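Local structure of paenibacillus xanthan lyase (Paenibacillus, 6F2P) at residues A482-D490 against L654-N663; S831-N839 against Y873-N883. The protein cleaves the polysaccharide xanthan as a lyase of polysaccharide lyase family 8 and carries several bound calcium ions. All coordinates share one frame; numbering follows the deposited sequence.

Contact 1 (A482-D490 against L654-N663). With CA (calcium ion), chain B.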
loop_
_atom_site.group_PDB
_atom_site.type_symbol
_atom_site.label_atom_id
_atom_site.label_comp_id
_atom_site.label_asym_id
_atom_site.label_seq_id
_atom_site.Cartn_x
_atom_site.Cartn_y
_atom_site.Cartn_z
ATOM N N ALA A 482 3.728 17.711 5.465
ATOM C CA ALA A 482 3.197 17.324 6.765
ATOM C C ALA A 482 3.242 15.820 6.978
ATOM O O ALA A 482 3.244 15.046 6.018
ATOM C CB ALA A 482 1.781 17.815 6.908
ATOM N N LYS A 483 3.280 15.415 8.245
ATOM C CA LYS A 483 3.140 14.007 8.598
ATOM C C LYS A 483 1.810 13.768 9.309
ATOM O O LYS A 483 1.594 14.193 10.453
ATOM C CB LYS A 483 4.332 13.518 9.417
ATOM C CG LYS A 483 5.571 13.333 8.571
ATOM C CD LYS A 483 6.854 13.458 9.372
ATOM C CE LYS A 483 8.060 13.265 8.465
ATOM N NZ LYS A 483 9.348 13.269 9.205
ATOM N N LYS A 484 0.910 13.099 8.597
ATOM C CA LYS A 484 -0.445 12.866 9.066
ATOM C C LYS A 484 -0.633 11.375 9.305
ATOM O O LYS A 484 -0.304 10.548 8.442
ATOM C CB LYS A 484 -1.448 13.367 8.024
ATOM C CG LYS A 484 -1.210 14.801 7.593
ATOM C CD LYS A 484 -1.929 15.146 6.284
ATOM C CE LYS A 484 -3.449 15.019 6.417
ATOM N NZ LYS A 484 -4.052 16.056 7.300
ATOM N N SER A 485 -1.157 11.032 10.479
ATOM C CA SER A 485 -1.357 9.635 10.833
ATOM C C SER A 485 -2.781 9.397 11.305
ATOM O O SER A 485 -3.400 10.263 11.914
ATOM C CB SER A 485 -0.358 9.203 11.912
ATOM O OG SER A 485 0.970 9.211 11.415
ATOM N N TRP A 486 -3.302 8.216 11.012
ATOM C CA TRP A 486 -4.638 7.865 11.458
ATOM C C TRP A 486 -4.591 6.551 12.243
ATOM O O TRP A 486 -3.852 5.631 11.886
ATOM C CB TRP A 486 -5.597 7.786 10.267
ATOM C CG TRP A 486 -5.728 9.084 9.508
ATOM C CD1 TRP A 486 -6.657 10.073 9.716
ATOM C CD2 TRP A 486 -4.906 9.533 8.422
ATOM N NE1 TRP A 486 -6.457 11.106 8.825
ATOM C CE2 TRP A 486 -5.394 10.797 8.018
ATOM C CE3 TRP A 486 -3.808 8.987 7.749
ATOM C CZ2 TRP A 486 -4.818 11.524 6.968
ATOM C CZ3 TRP A 486 -3.231 9.715 6.711
ATOM C CH2 TRP A 486 -3.742 10.972 6.331
ATOM N N PHE A 487 -5.347 6.488 13.337
ATOM C CA PHE A 487 -5.310 5.334 14.230
ATOM C C PHE A 487 -6.732 4.895 14.469
ATOM O O PHE A 487 -7.503 5.577 15.138
ATOM C CB PHE A 487 -4.610 5.683 15.545
ATOM C CG PHE A 487 -3.216 6.224 15.354
ATOM C CD1 PHE A 487 -3.016 7.546 14.977
ATOM C CD2 PHE A 487 -2.106 5.405 15.538
ATOM C CE1 PHE A 487 -1.740 8.043 14.785
ATOM C CE2 PHE A 487 -0.820 5.895 15.352
ATOM C CZ PHE A 487 -0.637 7.219 14.978
ATOM N N MET A 488 -7.080 3.754 13.897
ATOM C CA MET A 488 -8.472 3.365 13.784
ATOM C C MET A 488 -8.760 2.140 14.638
ATOM O O MET A 488 -8.286 1.052 14.332
ATOM C CB MET A 488 -8.781 3.110 12.309
ATOM C CG MET A 488 -8.641 4.374 11.465
ATOM S SD MET A 488 -8.064 4.153 9.770
ATOM C CE MET A 488 -6.302 3.950 10.000
ATOM N N PHE A 489 -9.523 2.324 15.714
ATOM C CA PHE A 489 -9.735 1.254 16.693
ATOM C C PHE A 489 -11.159 0.717 16.676
ATOM O O PHE A 489 -11.748 0.566 15.608
ATOM C CB PHE A 489 -9.325 1.707 18.097
ATOM C CG PHE A 489 -7.876 2.121 18.198
ATOM C CD1 PHE A 489 -6.860 1.193 18.021
ATOM C CD2 PHE A 489 -7.532 3.437 18.458
ATOM C CE1 PHE A 489 -5.519 1.568 18.113
ATOM C CE2 PHE A 489 -6.203 3.824 18.550
ATOM C CZ PHE A 489 -5.192 2.887 18.380
ATOM N N ASP A 490 -11.716 0.408 17.843
ATOM C CA ASP A 490 -13.049 -0.199 17.856
ATOM C C ASP A 490 -14.189 0.808 17.665
ATOM O O ASP A 490 -15.176 0.500 17.008
ATOM C CB ASP A 490 -13.277 -1.064 19.105
ATOM C CG ASP A 490 -13.018 -0.316 20.386
ATOM O OD1 ASP A 490 -12.251 0.659 20.339
ATOM O OD2 ASP A 490 -13.572 -0.696 21.441
ATOM N N LEU A 654 -8.309 -1.897 24.532
ATOM C CA LEU A 654 -7.983 -3.000 23.632
ATOM C C LEU A 654 -6.548 -3.485 23.826
ATOM O O LEU A 654 -6.176 -4.577 23.379
ATOM C CB LEU A 654 -8.160 -2.550 22.183
ATOM C CG LEU A 654 -9.564 -2.212 21.692
ATOM C CD1 LEU A 654 -9.496 -1.690 20.267
ATOM C CD2 LEU A 654 -10.425 -3.450 21.762
ATOM N N ASN A 655 -5.747 -2.659 24.487
ATOM C CA ASN A 655 -4.304 -2.853 24.517
ATOM C C ASN A 655 -3.725 -3.053 23.114
ATOM O O ASN A 655 -2.874 -3.917 22.881
ATOM C CB ASN A 655 -3.933 -3.985 25.474
ATOM C CG ASN A 655 -4.322 -3.669 26.903
ATOM O OD1 ASN A 655 -3.916 -2.637 27.451
ATOM N ND2 ASN A 655 -5.144 -4.531 27.505
ATOM N N VAL A 656 -4.220 -2.237 22.185
ATOM C CA VAL A 656 -3.706 -2.185 20.821
ATOM C C VAL A 656 -2.944 -0.881 20.641
ATOM O O VAL A 656 -3.447 0.192 20.982
ATOM C CB VAL A 656 -4.840 -2.237 19.792
ATOM C CG1 VAL A 656 -4.313 -1.884 18.404
ATOM C CG2 VAL A 656 -5.498 -3.607 19.792
ATOM N N THR A 657 -1.722 -0.974 20.129
ATOM C CA THR A 657 -0.912 0.215 19.901
ATOM C C THR A 657 -0.582 0.320 18.423
ATOM O O THR A 657 -0.256 -0.674 17.785
ATOM C CB THR A 657 0.408 0.162 20.698
ATOM O OG1 THR A 657 0.143 -0.184 22.070
ATOM C CG2 THR A 657 1.121 1.493 20.635
ATOM N N GLY A 658 -0.690 1.525 17.873
ATOM C CA GLY A 658 -0.280 1.774 16.502
ATOM C C GLY A 658 0.860 2.777 16.488
ATOM O O GLY A 658 0.842 3.762 17.239
ATOM N N ILE A 659 1.865 2.530 15.651
ATOM C CA ILE A 659 3.002 3.439 15.545
ATOM C C ILE A 659 3.453 3.649 14.106
ATOM O O ILE A 659 3.647 2.685 13.372
ATOM C CB ILE A 659 4.224 2.893 16.283
ATOM C CG1 ILE A 659 3.865 2.453 17.707
ATOM C CG2 ILE A 659 5.347 3.930 16.265
ATOM C CD1 ILE A 659 5.012 1.796 18.453
ATOM N N ASN A 660 3.635 4.907 13.708
ATOM C CA ASN A 660 4.298 5.213 12.450
ATOM C C ASN A 660 5.713 5.758 12.690
ATOM O O ASN A 660 5.894 6.737 13.414
ATOM C CB ASN A 660 3.478 6.201 11.621
ATOM C CG ASN A 660 2.176 5.599 11.091
ATOM O OD1 ASN A 660 2.077 4.389 10.875
ATOM N ND2 ASN A 660 1.173 6.454 10.870
ATOM N N PHE A 661 6.706 5.106 12.087
ATOM C CA PHE A 661 8.099 5.537 12.154
ATOM C C PHE A 661 8.504 6.255 10.864
ATOM O O PHE A 661 8.435 5.674 9.774
ATOM C CB PHE A 661 9.013 4.329 12.344
ATOM C CG PHE A 661 8.916 3.687 13.698
ATOM C CD1 PHE A 661 9.644 4.182 14.767
ATOM C CD2 PHE A 661 8.122 2.570 13.898
ATOM C CE1 PHE A 661 9.573 3.585 16.023
ATOM C CE2 PHE A 661 8.048 1.968 15.144
ATOM C CZ PHE A 661 8.776 2.476 16.205
ATOM N N TRP A 662 8.954 7.500 10.991
ATOM C CA TRP A 662 9.198 8.361 9.830
ATOM C C TRP A 662 10.629 8.370 9.286
ATOM O O TRP A 662 10.863 8.834 8.168
ATOM C CB TRP A 662 8.765 9.795 10.141
ATOM C CG TRP A 662 7.291 9.924 10.325
ATOM C CD1 TRP A 662 6.628 10.181 11.487
ATOM C CD2 TRP A 662 6.286 9.786 9.313
ATOM N NE1 TRP A 662 5.273 10.214 11.264
ATOM C CE2 TRP A 662 5.038 9.977 9.935
ATOM C CE3 TRP A 662 6.322 9.528 7.938
ATOM C CZ2 TRP A 662 3.835 9.915 9.231
ATOM C CZ3 TRP A 662 5.128 9.468 7.242
ATOM C CH2 TRP A 662 3.902 9.656 7.890
ATOM N N ASN A 663 11.583 7.870 10.067
ATOM C CA ASN A 663 12.988 7.971 9.687
ATOM C C ASN A 663 13.678 6.623 9.527
ATOM O O ASN A 663 13.285 5.630 10.143
ATOM C CB ASN A 663 13.755 8.828 10.695
ATOM C CG ASN A 663 13.174 10.221 10.840
ATOM O OD1 ASN A 663 12.840 10.648 11.942
ATOM N ND2 ASN A 663 13.055 10.941 9.726
HETATM CA CA CA B . -12.371 2.393 22.120
HETATM O O HOH W 1 11.216 11.946 7.322
#
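Lys483 lies stretched across one face of the Trp662 indole, and this CH-pi contact takes the largest single share of the surface buried between two segments whose strands face each other from different sheets, 8.1 Å apart at their axes and nearly antiparallel. Its CG sits 3.6 Å from the centroid of the six-membered ring of Trp662. The lysine stays extended beyond CG, with chi3 (-180°) and chi4 (-175°) both anti, which lays its methylenes along the indole toward Trp662 CB and carries NZ past the ring, where a water joins it to Trp662 O; NZ also hydrogen-bonds Ser644 O.

Polar side-chain contact between the strands centres on Asn660, whose ND2 donates to Ser485 OG at 2.8 Å, with the hydroxyl oxygen in the amide plane and the bond fairly straight at 163°. Gln647 also hydrogen-bonds this hydroxyl, so a buried OG has two partners.

Ring edges and aliphatic groups make up most of the rest. Phe487 turns its ring edge to the carbonyl of Gly658, and Phe489 meets Val656 CG1 with its edge through CE1 at 3.7 Å. Leu654 CD1 touches both Phe489 CB and the carboxylate oxygen Asp490 OD1, a calcium ligand at 2.5 Å in a site completed by Asp491, Glu492, Gln636 and Glu651. The calcium ion thus probably helps hold together two parts of the chain that here also meet through aromatic, aliphatic and a few polar contacts.

Contact 2 (S831-N839 against Y873-N883)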
loop_
_atom_site.group_PDB
_atom_site.type_symbol
_atom_site.label_atom_id
_atom_site.label_comp_id
_atom_site.label_asym_id
_atom_site.label_seq_id
_atom_site.Cartn_x
_atom_site.Cartn_y
_atom_site.Cartn_z
ATOM N N SER A 831 36.911 -5.734 -17.562
ATOM C CA SER A 831 36.889 -5.414 -16.134
ATOM C C SER A 831 37.333 -3.977 -15.887
ATOM O O SER A 831 38.483 -3.627 -16.153
ATOM C CB SER A 831 37.808 -6.360 -15.356
ATOM O OG SER A 831 37.384 -7.707 -15.466
ATOM N N GLY A 832 36.429 -3.151 -15.366
ATOM C CA GLY A 832 36.752 -1.760 -15.091
ATOM C C GLY A 832 37.477 -1.558 -13.771
ATOM O O GLY A 832 38.051 -2.495 -13.209
ATOM N N ILE A 833 37.461 -0.319 -13.288
ATOM C CA ILE A 833 38.024 0.030 -11.986
ATOM C C ILE A 833 36.898 0.507 -11.083
ATOM O O ILE A 833 36.193 1.461 -11.414
ATOM C CB ILE A 833 39.057 1.169 -12.087
ATOM C CG1 ILE A 833 40.223 0.765 -12.992
ATOM C CG2 ILE A 833 39.543 1.570 -10.703
ATOM C CD1 ILE A 833 41.256 1.842 -13.151
ATOM N N TYR A 834 36.730 -0.149 -9.940
ATOM C CA TYR A 834 35.590 0.134 -9.077
ATOM C C TYR A 834 35.946 0.753 -7.725
ATOM O O TYR A 834 37.023 0.509 -7.180
ATOM C CB TYR A 834 34.736 -1.121 -8.912
ATOM C CG TYR A 834 33.913 -1.418 -10.146
ATOM C CD1 TYR A 834 34.456 -2.115 -11.222
ATOM C CD2 TYR A 834 32.601 -0.975 -10.249
ATOM C CE1 TYR A 834 33.707 -2.373 -12.360
ATOM C CE2 TYR A 834 31.844 -1.226 -11.384
ATOM C CZ TYR A 834 32.402 -1.921 -12.435
ATOM O OH TYR A 834 31.643 -2.169 -13.554
ATOM N N GLN A 835 35.036 1.576 -7.213
ATOM C CA GLN A 835 35.160 2.165 -5.884
ATOM C C GLN A 835 33.972 1.734 -5.038
ATOM O O GLN A 835 32.825 1.984 -5.402
ATOM C CB GLN A 835 35.187 3.694 -5.963
ATOM C CG GLN A 835 35.042 4.390 -4.609
ATOM C CD GLN A 835 36.344 4.384 -3.829
ATOM O OE1 GLN A 835 37.383 4.794 -4.350
ATOM N NE2 GLN A 835 36.300 3.901 -2.580
ATOM N N LEU A 836 34.243 1.089 -3.912
ATOM C CA LEU A 836 33.183 0.674 -3.003
ATOM C C LEU A 836 32.809 1.792 -2.037
ATOM O O LEU A 836 33.678 2.481 -1.493
ATOM C CB LEU A 836 33.614 -0.555 -2.207
ATOM C CG LEU A 836 32.683 -0.973 -1.068
ATOM C CD1 LEU A 836 31.416 -1.627 -1.614
ATOM C CD2 LEU A 836 33.397 -1.895 -0.107
ATOM N N SER A 837 31.510 1.980 -1.839
ATOM C CA SER A 837 31.021 2.868 -0.797
ATOM C C SER A 837 29.974 2.121 0.013
ATOM O O SER A 837 29.314 1.218 -0.497
ATOM C CB SER A 837 30.430 4.157 -1.384
ATOM O OG SER A 837 29.270 3.909 -2.165
ATOM N N ILE A 838 29.838 2.478 1.284
ATOM C CA ILE A 838 28.796 1.908 2.117
ATOM C C ILE A 838 28.043 3.062 2.733
ATOM O O ILE A 838 28.644 3.939 3.351
ATOM C CB ILE A 838 29.371 1.014 3.236
ATOM C CG1 ILE A 838 30.091 -0.194 2.638
ATOM C CG2 ILE A 838 28.269 0.550 4.170
ATOM C CD1 ILE A 838 30.890 -0.986 3.643
ATOM N N ASN A 839 26.728 3.072 2.546
ATOM C CA ASN A 839 25.882 4.118 3.108
ATOM C C ASN A 839 26.329 5.541 2.764
ATOM O O ASN A 839 26.127 6.466 3.552
ATOM C CB ASN A 839 25.758 3.945 4.624
ATOM C CG ASN A 839 24.774 2.860 5.003
ATOM O OD1 ASN A 839 24.500 1.948 4.220
ATOM N ND2 ASN A 839 24.217 2.963 6.202
ATOM N N TYR A 873 22.679 -2.642 5.068
ATOM C CA TYR A 873 23.622 -1.618 4.636
ATOM C C TYR A 873 23.712 -1.623 3.118
ATOM O O TYR A 873 23.623 -2.673 2.487
ATOM C CB TYR A 873 25.006 -1.848 5.254
ATOM C CG TYR A 873 25.067 -1.551 6.737
ATOM C CD1 TYR A 873 24.618 -2.476 7.672
ATOM C CD2 TYR A 873 25.574 -0.344 7.201
ATOM C CE1 TYR A 873 24.660 -2.207 9.018
ATOM C CE2 TYR A 873 25.627 -0.066 8.553
ATOM C CZ TYR A 873 25.170 -1.002 9.457
ATOM O OH TYR A 873 25.222 -0.729 10.807
ATOM N N LEU A 874 23.880 -0.449 2.527
ATOM C CA LEU A 874 23.967 -0.360 1.082
ATOM C C LEU A 874 25.425 -0.369 0.615
ATOM O O LEU A 874 26.184 0.571 0.871
ATOM C CB LEU A 874 23.245 0.886 0.572
ATOM C CG LEU A 874 21.812 1.092 1.062
ATOM C CD1 LEU A 874 21.355 2.511 0.727
ATOM C CD2 LEU A 874 20.878 0.051 0.454
ATOM N N PHE A 875 25.800 -1.447 -0.067
ATOM C CA PHE A 875 27.129 -1.590 -0.643
ATOM C C PHE A 875 27.062 -1.188 -2.109
ATOM O O PHE A 875 26.459 -1.890 -2.925
ATOM C CB PHE A 875 27.597 -3.046 -0.555
ATOM C CG PHE A 875 28.001 -3.494 0.828
ATOM C CD1 PHE A 875 27.109 -3.450 1.882
ATOM C CD2 PHE A 875 29.266 -4.013 1.052
ATOM C CE1 PHE A 875 27.482 -3.886 3.142
ATOM C CE2 PHE A 875 29.644 -4.448 2.299
ATOM C CZ PHE A 875 28.753 -4.388 3.348
ATOM N N ARG A 876 27.681 -0.064 -2.451
ATOM C CA ARG A 876 27.670 0.425 -3.830
ATOM C C ARG A 876 29.035 0.274 -4.501
ATOM O O ARG A 876 30.068 0.650 -3.933
ATOM C CB ARG A 876 27.231 1.889 -3.876
ATOM C CG ARG A 876 27.475 2.556 -5.212
ATOM C CD ARG A 876 26.994 3.997 -5.215
ATOM N NE ARG A 876 25.600 4.111 -4.796
ATOM C CZ ARG A 876 24.809 5.140 -5.091
ATOM N NH1 ARG A 876 25.269 6.148 -5.819
ATOM N NH2 ARG A 876 23.552 5.157 -4.665
ATOM N N LEU A 877 29.035 -0.284 -5.707
ATOM C CA LEU A 877 30.255 -0.389 -6.501
ATOM C C LEU A 877 30.163 0.517 -7.734
ATOM O O LEU A 877 29.345 0.290 -8.635
ATOM C CB LEU A 877 30.519 -1.839 -6.909
ATOM C CG LEU A 877 31.067 -2.808 -5.853
ATOM C CD1 LEU A 877 31.075 -4.208 -6.405
ATOM C CD2 LEU A 877 32.471 -2.415 -5.395
ATOM N N LYS A 878 31.011 1.542 -7.754
ATOM C CA LYS A 878 30.949 2.579 -8.762
ATOM C C LYS A 878 32.118 2.498 -9.734
ATOM O O LYS A 878 33.282 2.465 -9.321
ATOM C CB LYS A 878 30.940 3.952 -8.094
ATOM C CG LYS A 878 30.912 5.116 -9.080
ATOM C CD LYS A 878 31.016 6.462 -8.374
ATOM C CE LYS A 878 32.371 6.638 -7.698
ATOM N NZ LYS A 878 32.509 7.982 -7.072
ATOM N N THR A 879 31.803 2.477 -11.029
ATOM C CA THR A 879 32.823 2.529 -12.064
ATOM C C THR A 879 33.545 3.876 -12.003
ATOM O O THR A 879 32.908 4.927 -12.044
ATOM C CB THR A 879 32.206 2.341 -13.460
ATOM O OG1 THR A 879 31.534 1.077 -13.520
ATOM C CG2 THR A 879 33.282 2.386 -14.532
ATOM N N THR A 880 34.869 3.845 -11.882
ATOM C CA THR A 880 35.645 5.078 -11.769
ATOM C C THR A 880 36.636 5.220 -12.915
ATOM O O THR A 880 37.280 6.261 -13.054
ATOM C CB THR A 880 36.420 5.170 -10.432
ATOM O OG1 THR A 880 37.261 4.022 -10.279
ATOM C CG2 THR A 880 35.467 5.248 -9.258
ATOM N N GLY A 881 36.751 4.178 -13.736
ATOM C CA GLY A 881 37.689 4.182 -14.843
ATOM C C GLY A 881 37.916 2.795 -15.408
ATOM O O GLY A 881 37.102 1.899 -15.199
ATOM N N LYS A 882 39.019 2.608 -16.126
ATOM C CA LYS A 882 39.318 1.308 -16.727
ATOM C C LYS A 882 40.787 1.143 -17.100
ATOM O O LYS A 882 41.467 2.096 -17.480
ATOM C CB LYS A 882 38.426 1.031 -17.952
ATOM C CG LYS A 882 38.715 1.901 -19.171
ATOM C CD LYS A 882 37.797 1.573 -20.362
ATOM C CE LYS A 882 38.215 0.290 -21.085
ATOM N NZ LYS A 882 39.604 0.342 -21.638
ATOM N N ASN A 883 41.270 -0.085 -16.979
ATOM C CA ASN A 883 42.592 -0.420 -17.465
ATOM C C ASN A 883 42.601 -0.352 -18.988
ATOM O O ASN A 883 41.642 -0.767 -19.643
ATOM C CB ASN A 883 42.989 -1.817 -16.991
ATOM C CG ASN A 883 44.458 -2.108 -17.201
ATOM O OD1 ASN A 883 44.885 -2.435 -18.310
ATOM N ND2 ASN A 883 45.242 -1.990 -16.134
HETATM O O HOH W 2 40.039 -1.812 -15.347
#
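Ile838 packs against Phe875 on the buried face of an antiparallel strand pair, its CG1 4.2 Å from the ring centroid and almost directly above it. Leu836 and Leu877 continue this layer, CB of Leu836 lying 3.9 Å from Leu877 CD2, and Tyr834 follows with the edge of its ring toward the backbone at Leu877 and one face under Thr879 CA. Strand 891-900 covers Tyr834, Phe875 and Leu877, while strand 857-867 covers Leu836 and Ile838, so the layer belongs to the core of a beta sandwich.

Beneath it the backbones are regularly laced: Gln835 pairs with Lys878 and Ser837 with Arg876, each through two hydrogen bonds. At one end Asn839 extends the ladder with its side chain, OD1 accepting from Leu874 N at 3.0 Å in a bond of 168°. Toward the other end Ile833 N donates to Gly881 O at 2.9 Å, and Ile833 O accepts from both Thr880 N and Thr880 OG1, the amide at 2.8 Å nearly in line with the carbonyl and the hydroxyl well above its plane.

The opposite face is more polar and partly open to solvent. There Arg876 bends at chi3 (-54°) and its NH2 forms a salt bridge with Glu808, while its aliphatic part passes beside Ser837 OG. The chemistry thus divides by face, apolar packing inside and polar groups outside, with side-chain hydrogen bonds supplementing the backbone ones toward both ends.

In the fold
Contact 1 closes before contact 2 opens along the chain, and their centres lie 40 Å apart, with nearest atoms about 12 Å apart and no touch. They share no sheet. Contact 1 lies nearer the middle of the molecule and joins two sheets, the nine-stranded one containing 481-488 and the seven-stranded one containing 656-661, where the super-sandwich domain meets the C-terminal beta-sandwich domain of the lyase. Contact 2 is internal to one five-stranded sheet, where 832-838 and 871-882 are neighbours. The pair illustrates two levels of organisation in a modular enzyme: one contact fastens separate sheets together, the other builds a single sheet of a more peripheral module.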